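Local coordinates for interphotoreceptor retinoid-binding protein (Xenopus laevis, PDB 1J7X) that probably binds retinoids in the matrix between photoreceptors and pigment epithelium and carries them between the two tissues, at residues Leu160-Phe165 with Ala221-Ser226; Lys197-Gly200 with Gly204-Val207; Thr231-Ile236 with Leu288-Glu293; Asn17-Ser22 with Pro61-Lys66. One frame throughout, in Å; residues are numbered along the deposited sequence.

Contact 1 of 4, residues Leu160-Phe165 with Ala221-Ser226; sequences LLLSYF and AYLMQS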
loop_
_atom_site.group_PDB
_atom_site.type_symbol
_atom_site.label_atom_id
_atom_site.label_comp_id
_atom_site.label_asym_id
_atom_site.label_seq_id
_atom_site.Cartn_x
_atom_site.Cartn_y
_atom_site.Cartn_z
ATOM N N LEU A 160 -2.737 -8.953 10.035
ATOM C CA LEU A 160 -2.088 -9.841 10.979
ATOM C C LEU A 160 -0.802 -9.241 11.448
ATOM O O LEU A 160 -0.535 -9.191 12.642
ATOM C CB LEU A 160 -1.884 -11.225 10.320
ATOM C CG LEU A 160 -1.147 -12.209 11.287
ATOM C CD1 LEU A 160 -1.987 -12.382 12.516
ATOM C CD2 LEU A 160 -0.919 -13.572 10.600
ATOM N N LEU A 161 0.037 -8.764 10.526
ATOM C CA LEU A 161 1.278 -8.141 10.944
ATOM C C LEU A 161 1.062 -6.954 11.834
ATOM O O LEU A 161 1.728 -6.739 12.824
ATOM C CB LEU A 161 2.138 -7.778 9.733
ATOM C CG LEU A 161 3.411 -7.028 10.015
ATOM C CD1 LEU A 161 4.298 -7.849 10.850
ATOM C CD2 LEU A 161 4.233 -6.621 8.762
ATOM N N LEU A 162 0.151 -6.089 11.443
ATOM C CA LEU A 162 -0.105 -4.911 12.180
ATOM C C LEU A 162 -0.463 -5.236 13.638
ATOM O O LEU A 162 -0.103 -4.517 14.557
ATOM C CB LEU A 162 -1.224 -4.186 11.513
ATOM C CG LEU A 162 -0.929 -3.366 10.271
ATOM C CD1 LEU A 162 -2.266 -2.917 9.618
ATOM C CD2 LEU A 162 -0.115 -2.184 10.558
ATOM N N SER A 163 -1.150 -6.352 13.812
ATOM C CA SER A 163 -1.653 -6.807 15.141
ATOM C C SER A 163 -0.578 -7.057 16.130
ATOM O O SER A 163 -0.821 -6.996 17.332
ATOM C CB SER A 163 -2.532 -8.007 14.982
ATOM O OG SER A 163 -3.679 -7.739 14.130
ATOM N N TYR A 164 0.647 -7.241 15.673
ATOM C CA TYR A 164 1.778 -7.365 16.607
ATOM C C TYR A 164 2.174 -6.054 17.259
ATOM O O TYR A 164 3.007 -6.042 18.190
ATOM C CB TYR A 164 3.015 -8.018 15.901
ATOM C CG TYR A 164 2.858 -9.490 15.651
ATOM C CD1 TYR A 164 2.179 -9.982 14.540
ATOM C CD2 TYR A 164 3.506 -10.400 16.417
ATOM C CE1 TYR A 164 1.972 -11.321 14.294
ATOM C CE2 TYR A 164 3.263 -11.773 16.237
ATOM C CZ TYR A 164 2.567 -12.231 15.169
ATOM O OH TYR A 164 2.417 -13.598 14.961
ATOM N N PHE A 165 1.617 -4.961 16.770
ATOM C CA PHE A 165 1.950 -3.637 17.300
ATOM C C PHE A 165 0.780 -2.957 17.969
ATOM O O PHE A 165 0.844 -1.755 18.258
ATOM C CB PHE A 165 2.533 -2.800 16.188
ATOM C CG PHE A 165 3.727 -3.387 15.577
ATOM C CD1 PHE A 165 4.968 -3.312 16.175
ATOM C CD2 PHE A 165 3.633 -4.101 14.456
ATOM C CE1 PHE A 165 6.036 -3.911 15.572
ATOM C CE2 PHE A 165 4.660 -4.786 13.878
ATOM C CZ PHE A 165 5.907 -4.673 14.427
ATOM N N ALA A 221 3.021 0.573 5.907
ATOM C CA ALA A 221 3.609 1.849 6.365
ATOM C C ALA A 221 2.486 2.931 6.595
ATOM O O ALA A 221 2.440 3.685 7.602
ATOM C CB ALA A 221 4.645 2.426 5.381
ATOM N N TYR A 222 1.647 2.994 5.587
ATOM C CA TYR A 222 0.504 3.981 5.660
ATOM C C TYR A 222 -0.355 3.775 6.925
ATOM O O TYR A 222 -0.631 4.713 7.699
ATOM C CB TYR A 222 -0.347 3.910 4.401
ATOM C CG TYR A 222 -1.450 4.921 4.411
ATOM C CD1 TYR A 222 -1.229 6.248 4.080
ATOM C CD2 TYR A 222 -2.703 4.539 4.865
ATOM C CE1 TYR A 222 -2.327 7.204 4.172
ATOM C CE2 TYR A 222 -3.760 5.495 5.002
ATOM C CZ TYR A 222 -3.541 6.809 4.607
ATOM O OH TYR A 222 -4.547 7.737 4.714
ATOM N N LEU A 223 -0.699 2.500 7.122
ATOM C CA LEU A 223 -1.517 2.115 8.279
ATOM C C LEU A 223 -0.855 2.331 9.603
ATOM O O LEU A 223 -1.466 2.899 10.581
ATOM C CB LEU A 223 -2.023 0.678 8.110
ATOM C CG LEU A 223 -3.050 0.590 7.020
ATOM C CD1 LEU A 223 -3.337 -0.873 6.831
ATOM C CD2 LEU A 223 -4.413 1.357 7.381
HETATM N N MSE A 224 0.452 2.086 9.675
HETATM C CA MSE A 224 1.183 2.380 10.888
HETATM C C MSE A 224 1.179 3.850 11.118
HETATM O O MSE A 224 1.130 4.295 12.277
HETATM C CB MSE A 224 2.620 1.804 10.898
HETATM C CG MSE A 224 2.907 0.996 12.290
HETATM SE SE MSE A 224 2.314 -0.462 12.642
HETATM C CE MSE A 224 1.130 -0.150 13.199
ATOM N N GLN A 225 1.220 4.612 10.022
ATOM C CA GLN A 225 1.154 6.078 10.179
ATOM C C GLN A 225 -0.221 6.593 10.545
ATOM O O GLN A 225 -0.372 7.428 11.400
ATOM C CB GLN A 225 1.695 6.714 8.800
ATOM C CG GLN A 225 1.726 8.201 8.860
ATOM C CD GLN A 225 2.145 8.790 7.523
ATOM O OE1 GLN A 225 1.442 8.571 6.512
ATOM N NE2 GLN A 225 3.368 9.348 7.473
ATOM N N SER A 226 -1.267 6.093 9.894
ATOM C CA SER A 226 -2.608 6.526 10.101
ATOM C C SER A 226 -3.135 6.194 11.527
ATOM O O SER A 226 -4.016 6.876 12.118
ATOM C CB SER A 226 -3.530 5.923 9.029
ATOM O OG SER A 226 -3.653 4.527 9.167
#
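Leu162 and Phe165 meet Leu223 and Met224 in a buried, wholly apolar contact between the segment on helix 158-163 and the last turn of helix 216-226. Leu162 reaches both partners, one methyl to each. Its CD1 lies 3.6 Å from Leu223 CD1, and these two leucine side chains cross at about a right angle. Its CD2 lies 3.6 Å from Met224 CE and just as near the selenium; the two side chains run past each other in opposite directions. Met224 is modelled as selenomethionine. Its chain folds at both outer torsions (chi2 75°, chi3 -88°), and this brings the chain end over to Leu162. The same CE comes to 4.2 Å from Phe165 CB. The selenium is 5.0 Å from the centre of the Phe165 ring and 41° off its normal, a Met-aromatic contact made obliquely. The backbone N of Phe165 bonds to Leu162 O at 2.8 Å. Other apolar groups close round the contact: Leu174 and Phe220 touch Leu162, Phe175 touches Leu223, and Leu143 and Ile145 of strand 142-146 touch Phe165. Each helix follows a strand of the central sheet, 142-146 or 204-209. Such helix-to-helix packing beside a largely parallel sheet is consistent with the beta-beta-alpha spiral of the ClpP/crotonase clan.

Contact 2 of 4, residues Lys197-Gly200 with Gly204-Val207; sequences KPYG and GVYV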
loop_
_atom_site.group_PDB
_atom_site.type_symbol
_atom_site.label_atom_id
_atom_site.label_comp_id
_atom_site.label_asym_id
_atom_site.label_seq_id
_atom_site.Cartn_x
_atom_site.Cartn_y
_atom_site.Cartn_z
ATOM N N LYS A 197 4.968 -13.378 20.701
ATOM C CA LYS A 197 4.773 -12.200 21.552
ATOM C C LYS A 197 4.582 -10.946 20.734
ATOM O O LYS A 197 5.376 -10.617 19.866
ATOM C CB LYS A 197 6.007 -11.962 22.387
ATOM C CG LYS A 197 6.220 -13.033 23.488
ATOM C CD LYS A 197 7.579 -12.908 24.112
ATOM C CE LYS A 197 7.791 -13.957 25.158
ATOM N NZ LYS A 197 9.263 -13.981 25.486
ATOM N N PRO A 198 3.473 -10.258 20.919
ATOM C CA PRO A 198 3.304 -8.988 20.213
ATOM C C PRO A 198 4.341 -8.010 20.748
ATOM O O PRO A 198 4.840 -8.126 21.889
ATOM C CB PRO A 198 1.846 -8.566 20.578
ATOM C CG PRO A 198 1.478 -9.309 21.643
ATOM C CD PRO A 198 2.217 -10.650 21.578
ATOM N N TYR A 199 4.770 -7.107 19.888
ATOM C CA TYR A 199 5.715 -6.100 20.286
ATOM C C TYR A 199 4.967 -5.127 21.188
ATOM O O TYR A 199 5.547 -4.447 21.929
ATOM C CB TYR A 199 6.259 -5.280 19.078
ATOM C CG TYR A 199 7.498 -4.520 19.421
ATOM C CD1 TYR A 199 8.609 -5.163 19.900
ATOM C CD2 TYR A 199 7.606 -3.167 19.257
ATOM C CE1 TYR A 199 9.764 -4.448 20.183
ATOM C CE2 TYR A 199 8.718 -2.465 19.628
ATOM C CZ TYR A 199 9.806 -3.101 20.097
ATOM O OH TYR A 199 11.054 -2.395 20.325
ATOM N N GLY A 200 3.665 -5.037 21.035
ATOM C CA GLY A 200 2.875 -4.191 21.874
ATOM C C GLY A 200 2.626 -2.800 21.241
ATOM O O GLY A 200 3.163 -2.435 20.226
ATOM N N GLY A 204 8.487 2.502 20.965
ATOM C CA GLY A 204 8.663 3.288 19.763
ATOM C C GLY A 204 8.908 2.432 18.528
ATOM O O GLY A 204 9.648 1.477 18.544
ATOM N N VAL A 205 8.253 2.793 17.444
ATOM C CA VAL A 205 8.366 2.117 16.203
ATOM C C VAL A 205 8.629 3.136 15.063
ATOM O O VAL A 205 7.925 4.165 14.955
ATOM C CB VAL A 205 7.141 1.278 15.859
ATOM C CG1 VAL A 205 7.389 0.545 14.518
ATOM C CG2 VAL A 205 6.820 0.252 16.957
ATOM N N TYR A 206 9.652 2.876 14.321
ATOM C CA TYR A 206 10.115 3.691 13.205
ATOM C C TYR A 206 10.211 2.896 11.911
ATOM O O TYR A 206 10.898 1.894 11.869
ATOM C CB TYR A 206 11.427 4.302 13.567
ATOM C CG TYR A 206 11.332 5.089 14.848
ATOM C CD1 TYR A 206 11.457 4.461 16.080
ATOM C CD2 TYR A 206 11.018 6.463 14.842
ATOM C CE1 TYR A 206 11.302 5.144 17.295
ATOM C CE2 TYR A 206 10.930 7.151 15.983
ATOM C CZ TYR A 206 11.025 6.491 17.243
ATOM O OH TYR A 206 10.829 7.246 18.389
ATOM N N VAL A 207 9.425 3.278 10.865
ATOM C CA VAL A 207 9.382 2.566 9.599
ATOM C C VAL A 207 10.117 3.306 8.544
ATOM O O VAL A 207 9.862 4.490 8.338
ATOM C CB VAL A 207 7.946 2.363 9.149
ATOM C CG1 VAL A 207 7.913 1.584 7.911
ATOM C CG2 VAL A 207 7.174 1.643 10.247
#
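Tyr199 reaches from a loop to the first residues of strand 204-209 and touches Val205 and Gly204 there. Its CB packs against residues 164-165, close to Phe165 CD1 and Tyr164 O. CG stands anti to the backbone nitrogen (chi1 -164°), which sends the ring out from the loop toward the strand. Along the ring, CD2 is the atom that meets Val205. It lies 4.2 Å from Val205 CG2, an apolar touch that is oblique to the ring. The two side chains run past each other in opposite directions. Val205 offers CG2 because that branch stands beside its own backbone nitrogen, while CG1 is anti to it. The next ring atom, CE2, lies 4.2 Å from Gly204 O, which sits at the ring edge near its plane. That distance is loose packing. At the tip, OH makes a hydrogen bond with Thr140 OG1. The ring also packs on Leu143 of strand 142-146. The loop backbone is fixed as well: Gly200 N makes a probable hydrogen bond with Tyr164 O. Gly204 and Val205 are paired through their backbones with Leu143 and Thr231 of the flanking strands. Val205 and Tyr206 face opposite sides of the sheet, with Tyr206 under helix 287-296. A loop tyrosine thus covers the start of an inner strand in the mixed sheet of this peptidase S41-like fold.

Contact 3 of 4, residues Thr231-Ile236 with Leu288-Glu293; sequences TIIGEI and LDKAKE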
loop_
_atom_site.group_PDB
_atom_site.type_symbol
_atom_site.label_atom_id
_atom_site.label_comp_id
_atom_site.label_asym_id
_atom_site.label_seq_id
_atom_site.Cartn_x
_atom_site.Cartn_y
_atom_site.Cartn_z
ATOM N N THR A 231 6.414 6.320 13.410
ATOM C CA THR A 231 6.933 7.434 12.649
ATOM C C THR A 231 7.516 6.858 11.345
ATOM O O THR A 231 8.294 5.892 11.377
ATOM C CB THR A 231 7.995 8.156 13.438
ATOM O OG1 THR A 231 7.490 8.641 14.692
ATOM C CG2 THR A 231 8.542 9.342 12.665
ATOM N N ILE A 232 7.093 7.416 10.190
ATOM C CA ILE A 232 7.576 6.971 8.926
ATOM C C ILE A 232 8.755 7.870 8.515
ATOM O O ILE A 232 8.663 9.107 8.485
ATOM C CB ILE A 232 6.475 7.097 7.864
ATOM C CG1 ILE A 232 5.165 6.470 8.356
ATOM C CG2 ILE A 232 6.827 6.450 6.590
ATOM C CD1 ILE A 232 5.415 4.973 8.855
ATOM N N ILE A 233 9.839 7.259 8.075
ATOM C CA ILE A 233 11.091 7.987 7.728
ATOM C C ILE A 233 11.652 7.522 6.405
ATOM O O ILE A 233 11.824 6.317 6.163
ATOM C CB ILE A 233 12.138 7.782 8.842
ATOM C CG1 ILE A 233 11.520 8.147 10.153
ATOM C CG2 ILE A 233 13.467 8.541 8.509
ATOM C CD1 ILE A 233 12.442 7.729 11.324
ATOM N N GLY A 234 11.930 8.502 5.505
ATOM C CA GLY A 234 12.569 8.137 4.265
ATOM C C GLY A 234 11.960 8.875 3.095
ATOM O O GLY A 234 11.690 10.052 3.237
ATOM N N GLU A 235 11.866 8.189 1.967
ATOM C CA GLU A 235 11.367 8.789 0.742
ATOM C C GLU A 235 9.852 8.538 0.573
ATOM O O GLU A 235 9.288 7.572 1.051
ATOM C CB GLU A 235 12.085 8.261 -0.440
ATOM C CG GLU A 235 13.611 8.470 -0.362
ATOM C CD GLU A 235 14.355 7.726 -1.414
ATOM O OE1 GLU A 235 13.843 6.715 -2.002
ATOM O OE2 GLU A 235 15.576 8.038 -1.612
ATOM N N ILE A 236 9.232 9.333 -0.291
ATOM C CA ILE A 236 7.847 9.088 -0.663
ATOM C C ILE A 236 7.882 7.766 -1.455
ATOM O O ILE A 236 8.800 7.509 -2.274
ATOM C CB ILE A 236 7.327 10.233 -1.588
ATOM C CG1 ILE A 236 7.241 11.474 -0.793
ATOM C CG2 ILE A 236 6.046 9.892 -2.172
ATOM C CD1 ILE A 236 7.195 12.764 -1.669
ATOM N N LEU A 288 18.029 5.470 8.166
ATOM C CA LEU A 288 18.423 4.755 9.420
ATOM C C LEU A 288 19.080 5.720 10.395
ATOM O O LEU A 288 18.762 5.723 11.558
ATOM C CB LEU A 288 19.357 3.570 9.072
ATOM C CG LEU A 288 19.723 2.704 10.266
ATOM C CD1 LEU A 288 18.537 2.204 11.028
ATOM C CD2 LEU A 288 20.647 1.571 9.732
ATOM N N ASP A 289 19.938 6.572 9.873
ATOM C CA ASP A 289 20.562 7.628 10.711
ATOM C C ASP A 289 19.590 8.567 11.328
ATOM O O ASP A 289 19.623 8.886 12.530
ATOM C CB ASP A 289 21.538 8.433 9.929
ATOM C CG ASP A 289 22.873 7.696 9.708
ATOM O OD1 ASP A 289 23.125 6.751 10.499
ATOM O OD2 ASP A 289 23.604 7.947 8.716
ATOM N N LYS A 290 18.590 8.935 10.535
ATOM C CA LYS A 290 17.496 9.733 11.053
ATOM C C LYS A 290 16.643 9.136 12.122
ATOM O O LYS A 290 16.312 9.749 13.153
ATOM C CB LYS A 290 16.633 10.193 9.861
ATOM C CG LYS A 290 15.569 11.150 10.222
ATOM C CD LYS A 290 16.114 12.536 10.543
ATOM C CE LYS A 290 15.095 13.554 10.869
ATOM N NZ LYS A 290 15.828 14.909 11.126
ATOM N N ALA A 291 16.305 7.866 11.989
ATOM C CA ALA A 291 15.605 7.208 12.960
ATOM C C ALA A 291 16.341 7.145 14.328
ATOM O O ALA A 291 15.795 7.389 15.353
ATOM C CB ALA A 291 15.352 5.742 12.445
ATOM N N LYS A 292 17.605 6.882 14.244
ATOM C CA LYS A 292 18.508 6.850 15.405
ATOM C C LYS A 292 18.569 8.231 16.063
ATOM O O LYS A 292 18.501 8.267 17.266
ATOM C CB LYS A 292 19.861 6.376 14.995
ATOM C CG LYS A 292 19.935 4.823 14.654
ATOM C CD LYS A 292 21.284 4.456 13.950
ATOM C CE LYS A 292 21.429 3.018 13.751
ATOM N NZ LYS A 292 22.616 2.649 12.952
ATOM N N GLU A 293 18.637 9.292 15.271
ATOM C CA GLU A 293 18.564 10.640 15.797
ATOM C C GLU A 293 17.305 10.861 16.552
ATOM O O GLU A 293 17.305 11.361 17.736
ATOM C CB GLU A 293 18.598 11.683 14.675
ATOM C CG GLU A 293 19.608 11.497 13.615
ATOM C CD GLU A 293 19.586 12.632 12.567
ATOM O OE1 GLU A 293 20.048 12.301 11.381
ATOM O OE2 GLU A 293 19.095 13.812 12.936
#
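Ile233 of strand 231-234 packs its two branches against Lys290 and Ala291 of helix 287-296. The longer branch ends in CD1, which lies 3.6 Å from Ala291 CA and 3.7 Å from Ala291 CB. It therefore rests against the helix backbone as well as the small side chain. The shorter branch, CG2, touches the base of Lys290, 3.8 Å from both CB and CG. CG1 is anti to the carbonyl carbon and CD1 continues it in an extended form (chi2 170°), which parts the two methyls so that each meets its own helix residue. Lys290 crosses Ile233 at about a right angle. Its chain bends at chi2 (73°), and the bend turns the ammonium end away from the isoleucine. Around this first shell, Tyr206 and Val282 also touch Ile233. The strand itself is set by its neighbour: Ile233 N makes a probable hydrogen bond with Val207 O, and Ile233 pairs with Thr209 too. Ile232 N bonds to Asp279 OD2, and the Ile232 backbone also pairs with Ala280. Just past the strand, Glu235 holds the loop with both oxygens, OE1 to His211 N and OE2 to Ala284 N. The helix packs on one face of the sheet, on the strand next to its edge strand 280-281. Its grip on Ile233 is apolar, with the methylenes of a lysine serving as hydrocarbon, so shape and exclusion of water join the parts while the charge is carried away from the contact.

Contact 4 of 4, residues Asn17-Ser22 with Pro61-Lys66; sequences NNYAFS and PRLVLK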
loop_
_atom_site.group_PDB
_atom_site.type_symbol
_atom_site.label_atom_id
_atom_site.label_comp_id
_atom_site.label_asym_id
_atom_site.label_seq_id
_atom_site.Cartn_x
_atom_site.Cartn_y
_atom_site.Cartn_z
ATOM N N ASN A 17 -19.541 1.874 -14.411
ATOM C CA ASN A 17 -19.545 0.552 -13.827
ATOM C C ASN A 17 -18.362 0.199 -12.927
ATOM O O ASN A 17 -18.491 -0.691 -12.134
ATOM C CB ASN A 17 -19.602 -0.442 -14.902
ATOM C CG ASN A 17 -20.885 -0.296 -15.724
ATOM O OD1 ASN A 17 -21.996 -0.236 -15.142
ATOM N ND2 ASN A 17 -20.745 -0.250 -17.043
ATOM N N ASN A 18 -17.287 0.962 -13.005
ATOM C CA ASN A 18 -16.075 0.602 -12.207
ATOM C C ASN A 18 -15.458 1.624 -11.259
ATOM O O ASN A 18 -14.799 1.239 -10.298
ATOM C CB ASN A 18 -15.028 0.088 -13.151
ATOM C CG ASN A 18 -15.559 -1.007 -14.088
ATOM O OD1 ASN A 18 -15.947 -0.755 -15.242
ATOM N ND2 ASN A 18 -15.439 -2.200 -13.667
ATOM N N TYR A 19 -15.628 2.906 -11.538
ATOM C CA TYR A 19 -14.908 3.944 -10.782
ATOM C C TYR A 19 -15.317 3.892 -9.320
ATOM O O TYR A 19 -16.521 4.084 -8.986
ATOM C CB TYR A 19 -15.197 5.321 -11.370
ATOM C CG TYR A 19 -14.534 6.445 -10.684
ATOM C CD1 TYR A 19 -13.197 6.331 -10.276
ATOM C CD2 TYR A 19 -15.153 7.639 -10.472
ATOM C CE1 TYR A 19 -12.539 7.356 -9.707
ATOM C CE2 TYR A 19 -14.498 8.658 -9.759
ATOM C CZ TYR A 19 -13.121 8.533 -9.464
ATOM O OH TYR A 19 -12.492 9.564 -8.820
ATOM N N ALA A 20 -14.334 3.723 -8.448
ATOM C CA ALA A 20 -14.625 3.631 -7.006
ATOM C C ALA A 20 -15.568 4.678 -6.429
ATOM O O ALA A 20 -16.324 4.385 -5.513
ATOM C CB ALA A 20 -13.380 3.680 -6.209
ATOM N N PHE A 21 -15.475 5.905 -6.900
ATOM C CA PHE A 21 -16.293 7.005 -6.384
ATOM C C PHE A 21 -17.590 7.094 -7.233
ATOM O O PHE A 21 -17.740 8.011 -7.993
ATOM C CB PHE A 21 -15.566 8.307 -6.451
ATOM C CG PHE A 21 -14.572 8.551 -5.342
ATOM C CD1 PHE A 21 -14.999 8.763 -4.052
ATOM C CD2 PHE A 21 -13.218 8.585 -5.597
ATOM C CE1 PHE A 21 -14.161 9.003 -3.116
ATOM C CE2 PHE A 21 -12.360 8.817 -4.616
ATOM C CZ PHE A 21 -12.797 9.029 -3.373
ATOM N N SER A 22 -18.506 6.148 -7.052
ATOM C CA SER A 22 -19.814 6.154 -7.741
ATOM C C SER A 22 -20.608 7.449 -7.693
ATOM O O SER A 22 -21.311 7.829 -8.686
ATOM C CB SER A 22 -20.619 4.945 -7.282
ATOM O OG SER A 22 -21.039 5.139 -5.940
ATOM N N PRO A 61 -5.974 11.422 -8.832
ATOM C CA PRO A 61 -4.862 11.034 -9.693
ATOM C C PRO A 61 -4.772 9.542 -10.149
ATOM O O PRO A 61 -4.032 9.238 -11.082
ATOM C CB PRO A 61 -3.577 11.391 -8.842
ATOM C CG PRO A 61 -4.026 12.312 -7.829
ATOM C CD PRO A 61 -5.529 11.972 -7.541
ATOM N N ARG A 62 -5.541 8.675 -9.511
ATOM C CA ARG A 62 -5.529 7.259 -9.828
ATOM C C ARG A 62 -6.231 6.969 -11.174
ATOM O O ARG A 62 -5.916 6.017 -11.846
ATOM C CB ARG A 62 -6.195 6.472 -8.700
ATOM C CG ARG A 62 -5.590 6.604 -7.311
ATOM C CD ARG A 62 -6.407 5.937 -6.274
ATOM N NE ARG A 62 -7.754 6.522 -6.231
ATOM C CZ ARG A 62 -8.766 5.965 -5.653
ATOM N NH1 ARG A 62 -8.597 4.904 -4.874
ATOM N NH2 ARG A 62 -9.950 6.505 -5.805
ATOM N N LEU A 63 -7.200 7.825 -11.542
ATOM C CA LEU A 63 -7.978 7.712 -12.733
ATOM C C LEU A 63 -7.212 8.446 -13.769
ATOM O O LEU A 63 -7.140 9.688 -13.769
ATOM C CB LEU A 63 -9.355 8.362 -12.502
ATOM C CG LEU A 63 -10.267 8.529 -13.655
ATOM C CD1 LEU A 63 -10.530 7.123 -14.197
ATOM C CD2 LEU A 63 -11.577 9.265 -13.269
ATOM N N VAL A 64 -6.660 7.712 -14.718
ATOM C CA VAL A 64 -5.893 8.314 -15.762
ATOM C C VAL A 64 -5.844 7.558 -17.098
ATOM O O VAL A 64 -5.724 6.316 -17.137
ATOM C CB VAL A 64 -4.414 8.565 -15.289
ATOM C CG1 VAL A 64 -3.886 7.324 -14.666
ATOM C CG2 VAL A 64 -3.509 9.100 -16.397
ATOM N N LEU A 65 -5.998 8.314 -18.149
ATOM C CA LEU A 65 -5.877 7.791 -19.491
ATOM C C LEU A 65 -4.438 7.817 -19.876
ATOM O O LEU A 65 -3.744 8.837 -19.711
ATOM C CB LEU A 65 -6.649 8.590 -20.517
ATOM C CG LEU A 65 -8.181 8.351 -20.551
ATOM C CD1 LEU A 65 -8.957 9.108 -19.545
ATOM C CD2 LEU A 65 -8.791 8.763 -21.973
ATOM N N LYS A 66 -3.987 6.702 -20.418
ATOM C CA LYS A 66 -2.594 6.659 -20.803
ATOM C C LYS A 66 -2.442 5.798 -22.110
ATOM O O LYS A 66 -3.356 5.046 -22.513
ATOM C CB LYS A 66 -1.770 5.957 -19.740
ATOM C CG LYS A 66 -1.678 6.684 -18.403
ATOM C CD LYS A 66 -0.742 5.902 -17.481
ATOM C CE LYS A 66 -0.587 6.586 -16.195
ATOM N NZ LYS A 66 0.340 5.789 -15.323
#
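Arg62, Tyr19 and Leu63 bury the most surface here, where the chain leaving helix 2-18 meets the turn before strand 64-67. Leu63 lies over one face of the Tyr19 ring. Its CD2 is 4.1 Å above the ring plane, offset toward the rim, and is nearest CE1 and CZ. The two side chains cross at about a right angle. The opposite face of the ring carries Phe21 N, 3.8 Å above the plane and over the centre, so leucine and backbone lie on either side of the tyrosine. CG of Tyr19 is anti to its backbone nitrogen (chi1 180°), and this turns the ring toward Leu63. Arg62 reaches Phe21. Its NH2 is 3.5 Å from Phe21 CE2, with the ring and guanidinium planes 65° apart, and the approach is oblique. The arginine bends at chi3 (-60°) to arrive there, and NH2 also passes 4.5 Å from Ala20 CB. Asp60, outside both segments, ties the contact together. Asp60 OD1 makes a salt bridge with Arg62 NE, and Asp60 OD2 a hydrogen bond with Tyr19 OH. Asn262 OD1 takes a bond from Arg62 NH2, which links the contact to strand 254-265, and Arg24 makes a cation-pi contact with Phe21. Between the two segments there is packing alone: leucine on a tyrosine face, and a guanidinium nitrogen obliquely against a phenylalanine ring. The polar bonds run to third parties instead, and Asp60, paired with Arg62, is probably ionised and joins tyrosine and arginine by one carboxylate.

Contacts 1, 2 and 3 gather round the mixed sheet, while contact 4 lies across the chain's centre, about 27 Å or more from each of them between centres. Contact 1 is nearest the middle and wholly apolar. Contacts 1 and 2 touch each other, and contact 2 is nested inside the chain loop that contact 1 closes. Contacts 2 and 3 share neighbouring strands, 204-209 and 231-234, but use opposite faces of the sheet. Contact 3 partly reaches the surface through its lysine, and contact 2 adds a tyrosine hydroxyl bond. Contact 4, in the N-terminal part of the chain, mixes aromatic, aliphatic and charged groups.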